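Local coordinates for CurG, CurH fusion protein (Moorea producens 3L, PDB 4MYY) that joins a C-terminal and an N-terminal docking domain in one engineered chain, representing the interface that probably links successive curacin A polyketide synthase modules, at residues E50-L53 against S54-Q58. Residues are numbered along the deposited sequence; the frame is centred on the assembly and turned at random.
Sequences EQIL and SEKQQ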
ATOM      1  N   GLU B  50      23.132   4.864   6.293  1.00 19.40           N
ATOM      2  CA  GLU B  50      22.658   5.498   7.525  1.00 21.25           C
ATOM      3  C   GLU B  50      21.241   6.008   7.351  1.00 22.52           C
ATOM      4  O   GLU B  50      20.435   5.959   8.282  1.00 23.24           O
ATOM      5  CB  GLU B  50      23.605   6.618   7.975  1.00 23.23           C
ATOM      6  CG  GLU B  50      25.007   6.110   8.289  1.00 23.80           C
ATOM      7  CD  GLU B  50      25.033   5.052   9.394  1.00 27.77           C
ATOM      8  OE1 GLU B  50      24.136   5.069  10.261  1.00 29.72           O
ATOM      9  OE2 GLU B  50      25.936   4.195   9.380  1.00 29.43           O
ATOM     10  N   GLN B  51      20.943   6.480   6.145  1.00 22.56           N
ATOM     11  CA  GLN B  51      19.577   6.888   5.807  1.00 25.52           C
ATOM     12  C   GLN B  51      18.571   5.766   5.956  1.00 22.95           C
ATOM     13  O   GLN B  51      17.527   5.965   6.573  1.00 24.65           O
ATOM     14  CB  GLN B  51      19.526   7.486   4.412  1.00 26.44           C
ATOM     15  CG  GLN B  51      20.044   8.917   4.458  1.00 33.75           C
ATOM     16  CD  GLN B  51      20.110   9.562   3.098  1.00 39.74           C
ATOM     17  OE1 GLN B  51      20.439   8.915   2.096  1.00 39.62           O
ATOM     18  NE2 GLN B  51      19.812  10.848   3.053  1.00 43.18           N
ATOM     19  N   ILE B  52      18.920   4.587   5.443  1.00 20.64           N
ATOM     20  CA  ILE B  52      18.034   3.416   5.485  1.00 23.74           C
ATOM     21  C   ILE B  52      17.874   2.954   6.922  1.00 20.59           C
ATOM     22  O   ILE B  52      16.770   2.640   7.364  1.00 19.43           O
ATOM     23  CB  ILE B  52      18.542   2.287   4.562  1.00 24.45           C
ATOM     24  CG1 ILE B  52      18.469   2.730   3.096  1.00 29.85           C
ATOM     25  CG2 ILE B  52      17.761   0.994   4.772  1.00 25.67           C
ATOM     26  CD1 ILE B  52      19.130   1.777   2.113  1.00 34.40           C
ATOM     27  N   LEU B  53      18.980   2.923   7.668  1.00 18.21           N
ATOM     28  CA  LEU B  53      18.904   2.611   9.088  1.00 19.72           C
ATOM     29  C   LEU B  53      17.965   3.582   9.830  1.00 20.82           C
ATOM     30  O   LEU B  53      17.178   3.156  10.678  1.00 20.77           O
ATOM     31  CB  LEU B  53      20.314   2.611   9.698  1.00 21.20           C
ATOM     32  CG  LEU B  53      21.226   1.426   9.372  1.00 22.29           C
ATOM     33  CD1 LEU B  53      22.588   1.650  10.034  1.00 22.68           C
ATOM     34  CD2 LEU B  53      20.616   0.119   9.874  1.00 25.53           C
ATOM     35  N   SER B  54      18.029   4.877   9.500  1.00 19.59           N
ATOM     36  CA  SER B  54      17.129   5.851  10.138  1.00 21.12           C
ATOM     37  C   SER B  54      15.664   5.566   9.786  1.00 19.85           C
ATOM     38  O   SER B  54      14.795   5.588  10.671  1.00 22.80           O
ATOM     39  CB  SER B  54      17.471   7.270   9.716  1.00 24.95           C
ATOM     40  OG  SER B  54      16.542   8.152  10.312  1.00 25.66           O
ATOM     41  N   GLU B  55      15.394   5.311   8.506  1.00 20.94           N
ATOM     42  CA  GLU B  55      14.028   4.921   8.062  1.00 19.01           C
ATOM     43  C   GLU B  55      13.540   3.668   8.805  1.00 19.27           C
ATOM     44  O   GLU B  55      12.411   3.628   9.310  1.00 20.51           O
ATOM     45  CB  GLU B  55      13.966   4.705   6.557  1.00 24.20           C
ATOM     46  CG  GLU B  55      14.316   5.935   5.746  1.00 29.81           C
ATOM     47  CD  GLU B  55      14.344   5.696   4.250  1.00 39.29           C
ATOM     48  OE1 GLU B  55      14.030   4.575   3.794  1.00 41.45           O
ATOM     49  OE2 GLU B  55      14.676   6.651   3.521  1.00 50.87           O
ATOM     50  N   LYS B  56      14.382   2.643   8.878  1.00 18.71           N
ATOM     51  CA  LYS B  56      13.998   1.430   9.602  1.00 19.25           C
ATOM     52  C   LYS B  56      13.689   1.695  11.073  1.00 18.68           C
ATOM     53  O   LYS B  56      12.744   1.129  11.622  1.00 18.94           O
ATOM     54  CB  LYS B  56      15.070   0.360   9.463  1.00 22.18           C
ATOM     55  CG  LYS B  56      15.049  -0.311   8.103  1.00 25.05           C
ATOM     56  CD  LYS B  56      16.134  -1.375   8.064  1.00 30.59           C
ATOM     57  CE  LYS B  56      16.523  -1.736   6.643  1.00 41.68           C
ATOM     58  NZ  LYS B  56      15.402  -2.332   5.878  1.00 43.95           N
ATOM     59  N   GLN B  57      14.501   2.546  11.713  1.00 19.38           N
ATOM     60  CA  GLN B  57      14.296   2.914  13.104  1.00 22.08           C
ATOM     61  C   GLN B  57      12.950   3.613  13.279  1.00 20.78           C
ATOM     62  O   GLN B  57      12.199   3.309  14.209  1.00 23.35           O
ATOM     63  CB  GLN B  57      15.456   3.810  13.607  1.00 24.81           C
ATOM     64  CG  GLN B  57      15.249   4.391  15.006  1.00 31.58           C
ATOM     65  CD  GLN B  57      15.131   3.331  16.092  1.00 38.53           C
ATOM     66  OE1 GLN B  57      16.043   2.518  16.289  1.00 48.90           O
ATOM     67  NE2 GLN B  57      14.005   3.342  16.814  1.00 41.92           N
ATOM     68  N   GLN B  58      12.630   4.529  12.364  1.00 19.66           N
ATOM     69  CA  GLN B  58      11.397   5.268  12.459  1.00 20.26           C
ATOM     70  C   GLN B  58      10.211   4.337  12.274  1.00 19.36           C
ATOM     71  O   GLN B  58       9.224   4.402  13.011  1.00 19.63           O
ATOM     72  CB  GLN B  58      11.372   6.368  11.417  1.00 19.73           C
ATOM     73  CG  GLN B  58      12.373   7.496  11.709  1.00 21.87           C
ATOM     74  CD  GLN B  58      12.370   8.497  10.577  1.00 23.13           C
ATOM     75  OE1 GLN B  58      11.393   9.224  10.382  1.00 28.29           O
ATOM     76  NE2 GLN B  58      13.424   8.498   9.797  1.00 22.88           N
TER
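Ile52 swings its CG2 methyl anti to the backbone N, while Lys56, one turn further on, has CG beside its own N and then runs extended until it bends at the last torsion (chi4 -63°). The two side chains therefore run next to each other in the same direction, and the methyl CG2 of Ile52 rests against CE of Lys56 at 3.5 Å. The aliphatic part of the lysine does the packing; its bend carries the ammonium on to OD1 of Asn33. Both residues also touch Ile32 of helix 17-32, so this apolar flank faces the CurG-derived part of the fusion. The nine residues themselves sit mid-way along helix 42-61, in the N-terminal docking domain that forms the CurH half of a class 2 docking domain complex, and regular i to i+4 alpha-helical bonds join them. Lys56 N bonds to Ile52 O almost straight, 2.8 Å long with 169° at the hydrogen, nearly along the C=O axis. Glu55 N reaches Gln51 O at 3.0 Å, and CG of Glu55 comes to 3.3 Å from that same oxygen as the side chain sets off. Glu55 is buried: OE2 takes a hydrogen bond from the backbone N of Ser2 in the second subunit, whereas OE1 has no partner in the model. On another flank, Gln58 turns its amide back, NE2 donating to OG of Ser54 at 3.2 Å, the hydroxyl oxygen lying 25° out of the amide plane, and only weakly to Ser54 O. The oxygen of the same amide, OE1, accepts from NZ of Lys13 of the second subunit.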